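Local atomic coordinates of beta-xylanase (Caldicellulosiruptor kristjanssonii, PDB entry 7NWN), a protein that probably binds plant cell-wall polysaccharides through a calcium-bearing family 9 carbohydrate-binding module that is part of a multimodular, hyperthermostable xylanase-glucuronoyl esterase. Residues I50-T55 with V178-M183; T55-K60 with F166-A171; D99-R104 with L152-I157; G159-F164 with E199-G204. All blocks are in the same frame, centred on the assembly; numbering follows the deposited sequence. Where two conformers were deposited one is given.

Contact 1: residues I50-T55 with V178-M183; sequences IYSATT and VATINM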
# COMPACT_ATOMS: atom_id res chain seq x y z
N ILE A 50 7.38 3.88 12.06
CA ILE A 50 7.92 2.74 12.80
C ILE A 50 9.12 2.20 12.03
O ILE A 50 8.97 1.45 11.06
CB ILE A 50 6.83 1.67 13.03
CG1 ILE A 50 5.61 2.26 13.77
CG2 ILE A 50 7.37 0.38 13.65
CD1 ILE A 50 4.41 1.32 13.88
N TYR A 51 10.31 2.58 12.48
CA TYR A 51 11.55 2.16 11.86
C TYR A 51 12.14 1.02 12.69
O TYR A 51 12.20 1.14 13.90
CB TYR A 51 12.51 3.35 11.92
CG TYR A 51 12.17 4.42 10.92
CD1 TYR A 51 11.22 5.39 11.19
CD2 TYR A 51 12.83 4.47 9.71
CE1 TYR A 51 10.92 6.38 10.27
CE2 TYR A 51 12.55 5.45 8.78
CZ TYR A 51 11.58 6.40 9.05
OH TYR A 51 11.34 7.32 8.09
N SER A 52 12.59 -0.06 12.05
CA SER A 52 13.33 -1.14 12.67
C SER A 52 14.71 -0.69 13.16
O SER A 52 15.24 -1.32 14.08
CB SER A 52 13.47 -2.32 11.75
OG SER A 52 14.33 -2.00 10.66
N ALA A 53 15.28 0.35 12.52
CA ALA A 53 16.62 0.86 12.80
C ALA A 53 16.79 2.21 12.13
O ALA A 53 15.99 2.56 11.26
CB ALA A 53 17.69 -0.07 12.29
N THR A 54 17.85 2.96 12.47
CA THR A 54 18.05 4.26 11.86
C THR A 54 18.49 4.05 10.42
O THR A 54 19.16 3.06 10.11
CB THR A 54 19.06 5.12 12.63
OG1 THR A 54 20.28 4.40 12.50
CG2 THR A 54 18.73 5.30 14.10
N THR A 55 18.10 4.99 9.54
CA THR A 55 18.28 4.90 8.09
C THR A 55 17.93 6.26 7.51
O THR A 55 17.15 6.99 8.10
CB THR A 55 17.35 3.84 7.47
OG1 THR A 55 17.62 3.85 6.08
CG2 THR A 55 15.88 4.07 7.72
N VAL A 178 18.32 -3.94 5.31
CA VAL A 178 18.94 -3.43 6.51
C VAL A 178 17.93 -2.71 7.38
O VAL A 178 18.29 -2.37 8.50
CB VAL A 178 20.17 -2.54 6.22
CG1 VAL A 178 21.20 -3.34 5.44
CG2 VAL A 178 19.83 -1.26 5.46
N ALA A 179 16.72 -2.43 6.87
CA ALA A 179 15.74 -1.68 7.64
C ALA A 179 14.33 -1.92 7.10
O ALA A 179 14.18 -2.31 5.95
CB ALA A 179 16.07 -0.21 7.69
N THR A 180 13.34 -1.71 7.96
CA THR A 180 11.94 -1.71 7.60
C THR A 180 11.32 -0.46 8.14
O THR A 180 11.79 0.09 9.14
CB THR A 180 11.14 -2.93 8.08
OG1 THR A 180 11.17 -2.93 9.51
CG2 THR A 180 11.60 -4.24 7.49
N ILE A 181 10.30 0.01 7.42
CA ILE A 181 9.42 1.07 7.90
C ILE A 181 7.99 0.54 7.86
O ILE A 181 7.59 -0.07 6.86
CB ILE A 181 9.58 2.33 7.05
CG1 ILE A 181 11.06 2.62 6.73
CG2 ILE A 181 8.90 3.51 7.75
CD1 ILE A 181 11.27 3.89 5.92
N ASN A 182 7.25 0.76 8.95
CA ASN A 182 5.87 0.30 9.05
C ASN A 182 4.95 1.45 9.45
O ASN A 182 5.39 2.41 10.08
CB ASN A 182 5.70 -0.85 10.03
CG ASN A 182 6.22 -2.13 9.44
OD1 ASN A 182 7.45 -2.32 9.41
ND2 ASN A 182 5.32 -2.94 8.90
N MET A 183 3.68 1.35 9.02
CA MET A 183 2.69 2.36 9.37
C MET A 183 2.17 2.04 10.79
O MET A 183 2.18 2.92 11.64
CB MET A 183 1.52 2.41 8.35
CG MET A 183 0.47 3.50 8.67
SD MET A 183 1.19 5.12 8.61
CE MET A 183 0.28 5.91 9.93
O HOH W 1 9.51 -1.20 10.83
O HOH W 2 16.81 -3.00 10.66

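Contact 2: residues T55-K60 with F166-A171; sequences TQTNAK and FQVNEA. With CA (calcium ion), chain Q.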
# COMPACT_ATOMS: atom_id res chain seq x y z
N THR A 55 18.10 4.99 9.54
CA THR A 55 18.28 4.90 8.09
C THR A 55 17.93 6.26 7.51
O THR A 55 17.15 6.99 8.10
CB THR A 55 17.35 3.84 7.47
OG1 THR A 55 17.62 3.85 6.08
CG2 THR A 55 15.88 4.07 7.72
N GLN A 56 18.49 6.63 6.35
CA GLN A 56 18.04 7.89 5.76
C GLN A 56 16.87 7.65 4.79
O GLN A 56 16.40 8.60 4.15
CB GLN A 56 19.17 8.62 5.03
CG GLN A 56 20.48 8.75 5.79
CD GLN A 56 20.56 10.05 6.54
OE1 GLN A 56 19.91 10.23 7.56
NE2 GLN A 56 21.35 10.96 6.01
N THR A 57 16.44 6.39 4.65
CA THR A 57 15.25 6.07 3.87
C THR A 57 13.99 6.53 4.61
O THR A 57 13.90 6.34 5.81
CB THR A 57 15.16 4.58 3.55
OG1 THR A 57 16.31 4.39 2.72
CG2 THR A 57 13.91 4.15 2.80
N ASN A 58 13.07 7.19 3.90
CA ASN A 58 11.78 7.50 4.48
C ASN A 58 10.74 7.38 3.37
O ASN A 58 11.12 7.20 2.21
CB ASN A 58 11.72 8.84 5.23
CG ASN A 58 12.10 9.98 4.32
OD1 ASN A 58 11.27 10.52 3.61
ND2 ASN A 58 13.38 10.32 4.31
N ALA A 59 9.45 7.43 3.75
CA ALA A 59 8.40 7.13 2.80
C ALA A 59 7.12 7.82 3.23
O ALA A 59 6.98 8.20 4.39
CB ALA A 59 8.18 5.63 2.70
N LYS A 60 6.19 7.91 2.28
CA LYS A 60 4.84 8.37 2.54
C LYS A 60 3.91 7.63 1.59
O LYS A 60 4.35 7.04 0.60
CB LYS A 60 4.80 9.89 2.37
CG LYS A 60 5.51 10.42 1.12
CD LYS A 60 5.51 11.95 1.02
CE LYS A 60 6.38 12.57 -0.08
NZ LYS A 60 6.33 14.06 -0.03
N PHE A 166 1.02 -1.06 5.76
CA PHE A 166 1.99 -0.60 4.78
C PHE A 166 3.40 -0.79 5.37
O PHE A 166 3.66 -0.40 6.50
CB PHE A 166 1.71 0.87 4.44
CG PHE A 166 2.65 1.44 3.40
CD1 PHE A 166 2.50 1.15 2.05
CD2 PHE A 166 3.75 2.20 3.81
CE1 PHE A 166 3.42 1.64 1.13
CE2 PHE A 166 4.66 2.68 2.88
CZ PHE A 166 4.48 2.39 1.55
N GLN A 167 4.30 -1.35 4.56
CA GLN A 167 5.70 -1.53 4.93
C GLN A 167 6.64 -1.18 3.76
O GLN A 167 6.36 -1.48 2.60
CB GLN A 167 5.94 -3.01 5.27
CG GLN A 167 7.31 -3.25 5.92
CD GLN A 167 7.39 -4.69 6.38
OE1 GLN A 167 6.62 -5.14 7.25
NE2 GLN A 167 8.30 -5.42 5.79
N VAL A 168 7.79 -0.58 4.10
CA VAL A 168 8.87 -0.41 3.15
C VAL A 168 10.01 -1.31 3.63
O VAL A 168 10.39 -1.23 4.78
CB VAL A 168 9.34 1.05 3.16
CG1 VAL A 168 10.62 1.28 2.35
CG2 VAL A 168 8.21 1.98 2.72
N ASN A 169 10.57 -2.08 2.71
CA ASN A 169 11.84 -2.79 2.91
C ASN A 169 12.96 -1.94 2.29
O ASN A 169 12.90 -1.61 1.10
CB ASN A 169 11.78 -4.11 2.18
CG ASN A 169 10.63 -4.97 2.72
OD1 ASN A 169 10.44 -5.06 3.94
ND2 ASN A 169 9.91 -5.63 1.83
N GLU A 170 13.95 -1.59 3.13
CA GLU A 170 15.12 -0.88 2.66
C GLU A 170 16.32 -1.80 2.57
O GLU A 170 16.75 -2.34 3.60
CB GLU A 170 15.57 0.26 3.56
CG GLU A 170 16.76 0.92 2.81
CD GLU A 170 17.63 1.71 3.73
OE1 GLU A 170 17.18 1.99 4.89
OE2 GLU A 170 18.73 2.03 3.29
N ALA A 171 16.86 -1.94 1.36
CA ALA A 171 18.04 -2.75 1.10
C ALA A 171 19.23 -1.82 0.84
O ALA A 171 19.01 -0.73 0.35
CB ALA A 171 17.86 -3.67 -0.07
CA CA Q . 17.84 1.14 -0.51
O HOH W 3 19.99 2.58 5.41
O HOH W 4 19.61 2.27 1.02

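Contact 3: residues D99-R104 with L152-I157; sequences DENFDR and LSKKPI. With CA (calcium ion), chain S; EDO (1,2-ethanediol), chain J.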
# COMPACT_ATOMS: atom_id res chain seq x y z
N ASP A 99 -6.92 -6.83 5.28
CA ASP A 99 -7.89 -7.75 5.88
C ASP A 99 -9.25 -7.21 5.45
O ASP A 99 -9.77 -6.28 6.08
CB ASP A 99 -7.70 -7.75 7.41
CG ASP A 99 -8.78 -8.45 8.28
OD1 ASP A 99 -9.64 -9.21 7.74
OD2 ASP A 99 -8.76 -8.18 9.49
N GLU A 100 -9.73 -7.74 4.32
CA GLU A 100 -10.83 -7.15 3.57
C GLU A 100 -12.14 -7.30 4.36
O GLU A 100 -12.93 -6.37 4.39
CB GLU A 100 -10.96 -7.80 2.19
CG GLU A 100 -11.84 -7.02 1.24
CD GLU A 100 -11.98 -7.62 -0.15
OE1 GLU A 100 -11.31 -8.62 -0.46
OE2 GLU A 100 -12.73 -7.06 -0.94
N ASN A 101 -12.35 -8.45 5.01
CA ASN A 101 -13.58 -8.64 5.78
C ASN A 101 -13.46 -8.04 7.18
O ASN A 101 -14.44 -8.02 7.90
CB ASN A 101 -14.01 -10.11 5.89
CG ASN A 101 -14.22 -10.79 4.55
OD1 ASN A 101 -14.53 -10.16 3.54
ND2 ASN A 101 -14.00 -12.09 4.51
N PHE A 102 -12.29 -7.56 7.59
CA PHE A 102 -12.08 -7.03 8.93
C PHE A 102 -12.36 -8.08 10.04
O PHE A 102 -12.84 -7.73 11.11
CB PHE A 102 -12.90 -5.77 9.15
CG PHE A 102 -12.43 -4.92 10.30
CD1 PHE A 102 -11.10 -4.59 10.47
CD2 PHE A 102 -13.34 -4.41 11.23
CE1 PHE A 102 -10.68 -3.80 11.54
CE2 PHE A 102 -12.92 -3.59 12.27
CZ PHE A 102 -11.59 -3.29 12.43
N ASP A 103 -11.99 -9.35 9.80
CA ASP A 103 -12.01 -10.41 10.79
C ASP A 103 -11.04 -10.16 11.94
O ASP A 103 -11.34 -10.51 13.07
CB ASP A 103 -11.54 -11.74 10.22
CG ASP A 103 -12.28 -12.09 8.96
OD1 ASP A 103 -13.52 -12.21 9.03
OD2 ASP A 103 -11.63 -12.23 7.93
N ARG A 104 -9.87 -9.58 11.64
CA ARG A 104 -8.85 -9.37 12.67
C ARG A 104 -8.45 -10.71 13.31
O ARG A 104 -8.16 -10.75 14.49
CB ARG A 104 -9.40 -8.47 13.78
CG ARG A 104 -9.41 -6.98 13.47
CD ARG A 104 -10.54 -6.28 14.23
NE ARG A 104 -11.84 -6.87 13.90
CZ ARG A 104 -13.00 -6.51 14.45
NH1 ARG A 104 -13.04 -5.56 15.36
NH2 ARG A 104 -14.12 -7.11 14.06
N LEU A 152 -11.13 -5.28 -5.09
CA LEU A 152 -11.83 -5.71 -3.89
C LEU A 152 -12.90 -6.73 -4.27
O LEU A 152 -13.48 -6.65 -5.36
CB LEU A 152 -12.46 -4.47 -3.27
CG LEU A 152 -11.42 -3.50 -2.71
CD1 LEU A 152 -12.07 -2.15 -2.33
CD2 LEU A 152 -10.70 -4.14 -1.52
N SER A 153 -13.13 -7.73 -3.42
CA SER A 153 -14.10 -8.76 -3.76
C SER A 153 -15.43 -8.42 -3.10
O SER A 153 -16.47 -8.73 -3.64
CB SER A 153 -13.68 -10.16 -3.34
OG SER A 153 -13.25 -10.10 -1.99
N LYS A 154 -15.38 -7.86 -1.89
CA LYS A 154 -16.55 -7.34 -1.22
C LYS A 154 -16.82 -5.94 -1.78
O LYS A 154 -15.88 -5.16 -1.94
CB LYS A 154 -16.28 -7.32 0.29
CG LYS A 154 -16.86 -6.13 1.04
CD LYS A 154 -16.61 -6.12 2.54
CE LYS A 154 -17.07 -7.40 3.22
NZ LYS A 154 -17.54 -7.16 4.60
N LYS A 155 -18.09 -5.63 -2.08
CA LYS A 155 -18.47 -4.30 -2.55
C LYS A 155 -18.26 -3.29 -1.44
O LYS A 155 -18.87 -3.38 -0.39
CB LYS A 155 -19.95 -4.25 -2.94
CG LYS A 155 -20.23 -4.40 -4.43
CD LYS A 155 -19.99 -5.80 -4.96
CE LYS A 155 -20.50 -6.03 -6.37
NZ LYS A 155 -20.32 -7.45 -6.79
N PRO A 156 -17.34 -2.31 -1.56
CA PRO A 156 -17.19 -1.35 -0.47
C PRO A 156 -18.26 -0.28 -0.57
O PRO A 156 -18.74 0.03 -1.65
CB PRO A 156 -15.78 -0.80 -0.74
CG PRO A 156 -15.64 -0.87 -2.25
CD PRO A 156 -16.34 -2.16 -2.66
N ILE A 157 -18.61 0.29 0.58
CA ILE A 157 -19.58 1.35 0.69
C ILE A 157 -19.02 2.29 1.73
O ILE A 157 -18.08 1.92 2.44
CB ILE A 157 -20.93 0.74 1.12
CG1 ILE A 157 -20.83 -0.05 2.44
CG2 ILE A 157 -21.48 -0.10 -0.02
CD1 ILE A 157 -22.15 -0.18 3.22
CA CA S . -9.68 -11.21 6.93
C1 EDO J . -17.15 -5.18 -7.71
O1 EDO J . -17.58 -4.30 -6.68
C2 EDO J . -16.37 -6.33 -7.20
O2 EDO J . -17.18 -7.41 -6.78
O HOH W 5 -14.92 -5.19 5.67
O HOH W 6 -14.51 -10.80 0.84
O HOH W 7 -8.35 -11.68 9.01

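Contact 4: residues G159-F164 with E199-G204; sequences GTIMGF and EIKLKG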
# COMPACT_ATOMS: atom_id res chain seq x y z
N GLY A 159 -18.31 3.87 5.08
CA GLY A 159 -18.32 3.29 6.41
C GLY A 159 -17.70 1.90 6.48
O GLY A 159 -17.37 1.47 7.57
N THR A 160 -17.49 1.21 5.34
CA THR A 160 -16.68 -0.01 5.33
C THR A 160 -15.38 0.18 6.11
O THR A 160 -14.74 1.24 6.01
CB THR A 160 -16.34 -0.48 3.92
OG1 THR A 160 -17.60 -0.73 3.32
CG2 THR A 160 -15.49 -1.75 3.88
N ILE A 161 -15.04 -0.82 6.94
CA ILE A 161 -13.75 -0.82 7.63
C ILE A 161 -12.99 -2.05 7.17
O ILE A 161 -13.57 -3.14 7.12
CB ILE A 161 -13.85 -0.73 9.16
CG1 ILE A 161 -14.56 0.55 9.59
CG2 ILE A 161 -12.47 -0.82 9.82
CD1 ILE A 161 -14.88 0.61 11.07
N MET A 162 -11.70 -1.83 6.82
CA MET A 162 -10.80 -2.95 6.54
C MET A 162 -9.55 -2.84 7.42
O MET A 162 -9.21 -1.77 7.91
CB MET A 162 -10.42 -3.01 5.06
CG MET A 162 -11.63 -3.29 4.18
SD MET A 162 -11.32 -3.26 2.39
CE MET A 162 -11.03 -1.52 2.13
N GLY A 163 -8.92 -3.99 7.67
CA GLY A 163 -7.58 -3.93 8.23
C GLY A 163 -6.58 -3.65 7.10
O GLY A 163 -6.74 -4.14 5.98
N PHE A 164 -5.55 -2.87 7.43
CA PHE A 164 -4.56 -2.48 6.43
C PHE A 164 -3.21 -2.34 7.13
O PHE A 164 -3.15 -1.78 8.22
CB PHE A 164 -5.02 -1.14 5.82
CG PHE A 164 -4.05 -0.50 4.87
CD1 PHE A 164 -4.00 -0.92 3.55
CD2 PHE A 164 -3.18 0.48 5.31
CE1 PHE A 164 -3.07 -0.35 2.69
CE2 PHE A 164 -2.23 1.01 4.44
CZ PHE A 164 -2.21 0.62 3.14
N GLU A 199 -6.35 0.16 10.71
CA GLU A 199 -7.68 0.25 10.11
C GLU A 199 -7.72 1.36 9.06
O GLU A 199 -7.17 2.45 9.27
CB GLU A 199 -8.69 0.69 11.17
CG GLU A 199 -8.87 -0.37 12.22
CD GLU A 199 -9.93 -0.07 13.28
OE1 GLU A 199 -10.56 1.03 13.24
OE2 GLU A 199 -10.13 -0.95 14.11
N ILE A 200 -8.45 1.07 7.99
CA ILE A 200 -8.89 2.10 7.08
C ILE A 200 -10.42 2.09 7.09
O ILE A 200 -11.04 1.03 7.07
CB ILE A 200 -8.31 1.86 5.66
CG1 ILE A 200 -8.72 0.50 5.07
CG2 ILE A 200 -6.80 2.05 5.70
CD1 ILE A 200 -8.27 0.24 3.62
N LYS A 201 -10.99 3.29 7.06
CA LYS A 201 -12.43 3.42 6.93
C LYS A 201 -12.72 4.26 5.68
O LYS A 201 -12.14 5.36 5.54
CB LYS A 201 -13.01 4.05 8.20
CG LYS A 201 -14.53 4.26 8.20
CD LYS A 201 -15.07 4.50 9.60
CE LYS A 201 -16.57 4.46 9.71
NZ LYS A 201 -16.94 5.55 10.64
N LEU A 202 -13.54 3.70 4.79
CA LEU A 202 -13.90 4.28 3.50
C LEU A 202 -15.01 5.30 3.71
O LEU A 202 -16.01 4.98 4.38
CB LEU A 202 -14.38 3.16 2.58
CG LEU A 202 -13.42 1.98 2.46
CD1 LEU A 202 -13.80 1.07 1.30
CD2 LEU A 202 -12.00 2.48 2.35
N LYS A 203 -14.80 6.51 3.19
CA LYS A 203 -15.82 7.56 3.18
C LYS A 203 -15.86 8.30 1.82
O LYS A 203 -15.02 8.08 0.92
CB LYS A 203 -15.45 8.54 4.30
CG LYS A 203 -14.19 9.36 4.04
CD LYS A 203 -14.00 10.44 5.08
CE LYS A 203 -12.95 11.49 4.80
NZ LYS A 203 -13.09 12.01 3.42
N GLY A 204 -16.90 9.15 1.64
CA GLY A 204 -16.92 10.24 0.68
C GLY A 204 -17.59 9.88 -0.65
O GLY A 204 -17.48 10.62 -1.61

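Contact 1: residues I50-T55 with V178-M183
I50 and N182 form an antiparallel hydrogen-bonded pair where the two-residue strand 50-51 lies beside strand 177-182. I50 N donates to N182 O at 3.2 Å, and N182 N returns a shorter bond of 2.8 Å to I50 O. The isoleucine buries the most surface here: its CG1 is anti to the carbonyl carbon (chi1 -57°), and the extended chain beyond it brings CD1 alongside M183 O at 3.5 Å. A water bonded to I50 O, N182 OD1 and T180 OG1 spans the two strands on the face of I50 and N182.

On the other face, I181 and Y51 are a non-hydrogen-bonded pair whose side chains point the same way. I181 CG2 sits over the middle of the Y51 ring, 4.2 Å from its centroid and only 11° off the normal, a CH-pi contact. Beside it, I181 CD1 reaches Y51 CE2 at 3.5 Å.

Past the strand, S52 carries the pairing on by a mixed route. Its N donates to T180 O at 3.0 Å, but T180 N is received by the serine OG at 2.9 Å instead of by a main-chain carbonyl. The same OG donates to a second water, which in turn donates to V178 O.

Beyond the contact, strand 177-182 pairs with strand 161-171, where V178 and A179 both face E170 in a classic beta bulge. N182 ND2 bonds to E165 and Q167 of that strand, while Y51 leans on N58 of strand 58-66.

Contact 2: residues T55-K60 with F166-A171
The carboxylate of E170 is the flat group at the centre, and T57 OG1 stands squarely over one of its faces, 3.2 Å from CD and almost equally far from both oxygens. That approach suits packing, not a bond, and the threonine hydroxyl has its own weak hydrogen bond to D78. T55 lies at the OE1 end of the carboxylate, where its hydroxyl is modelled too close for its exact place to be trusted. With that caution, T55 OG1 accepts from T57 N in an ST turn. A water also lies between T55 and E170, donating to E170 OE2 at 2.5 Å and standing 2.8 Å from the uncertain T55 OG1.

E170 leaves its strand with an extended chain (chi1 -176°) that reaches these threonines. A second water, coordinated to calcium at 2.6 Å, is modelled 2.4 Å from E170 OE2, unusually short and of doubtful exact length. The next residue, A171, binds the same ion through its O at 2.4 Å, and D78, V80 and D92 contribute further ligands. E170 thus lies in the second shell and may orient the metal-bound water. Farther along, contact becomes apolar: A59 CB meets V168 CG2 at 3.7 Å.

These segments belong to the two opposed sheets of a beta-sandwich. Strand 58-66 is an edge strand of the four-stranded antiparallel sheet, paired with strand 69-77, whereas strand 161-171 runs between strands 93-99 and 177-182; F166 stacks on F61 within the same interior.

Contact 3: residues D99-R104 with L152-I157
Two connecting loops of the beta-sandwich come together with neither helix nor strand in the touching parts, the CA atoms of E100 and K154 lying 7.5 Å apart. E100 bridges that gap. Its CG is anti to the backbone N (chi1 -166°) and the chain runs on extended, delivering the carboxylate to the backbone of the S153-K154 loop. OE2 receives two main-chain donors: S153 N comes to its syn lone pair at 2.6 Å, and K154 N arrives at 2.9 Å from above the carboxylate plane, 48° out of it. OE1 accepts from S153 OG at 2.9 Å, again from off the plane, and makes a salt bridge with R132. Both oxygens are thus gripped, which fixes the rotation of the group, and the arginine would be expected to stabilise its negative charge. L152 CD2 packs against the same carboxylate, 3.6 Å from OE2.

The loop that supplies E100 is also a calcium site. D99 OD1 and D103 OD2, the latter at 2.4 Å, bind the ion with a water, D111 and D112. D99 OD2 meanwhile accepts from R104 N, tying the loop back on itself. On the exposed side, a water links the two loops, donating to N101 OD1 at 2.8 Å and to S153 OG at 3.2 Å.

Contact 4: residues G159-F164 with E199-G204
Strands 161-171 and 198-202 are antiparallel neighbours in the mixed sheet of the beta-sandwich, and here I161-F164 passes E199-L202 at 4.7 Å between axes, with an angle of 147° between strand directions. M162 and I200 are the hydrogen-bonded pair, each N donating to the other's O at 2.9 Å. L202 N bonds to T160 O one step along. Beyond it, G159 N closes on L202 O at 2.6 Å, a short and nearly straight bond that carries the pairing into the loop.

I200 contributes the largest buried surface. With CG1 between the backbone N and the carbonyl carbon (chi1 58°), CD1 is sent toward M162 CE (3.6 Å) while CG2 faces F164 CB (3.7 Å). The methionine is bent at its last torsion (chi3 -70°), which brings that CE across to L202 CD1 as well, at 3.9 Å, and its methyl bridges two residues of the partner strand. This inward layer continues into the opposite sheet, where L63 touches F164 and I200, and W65 touches L202.

The reverse face is more polar. F102 of the neighbouring calcium loop touches I161 and E199, and E199 OE1 forms a salt bridge with R22 of strand 22-25, which pairs in parallel with strand 198-202. The aliphatic part of K201 crosses CG1 of I161, and near its end K201 CE lies 3.8 Å from G159 O.

Contacts 2 and 4 use two parts of strand 161-171, with contacts 1 and 3 beside them. Contacts 1 and 2 share T55 and lie about 6 Å apart between centres, joined by pairing of strands 161-171 and 177-182. Contacts 3 and 4 form a second cluster, centres about 9 Å apart, linked by D99 N to G163 O. Between clusters the centres are about 24 to 28 Å apart. Along the chain, contact 3 is nested within the loop closed by contact 2, itself nested within that of contact 1, whereas contact 4 crosses both outer loops. Each cluster holds a calcium site, as might suit a module of a hyperthermostable enzyme.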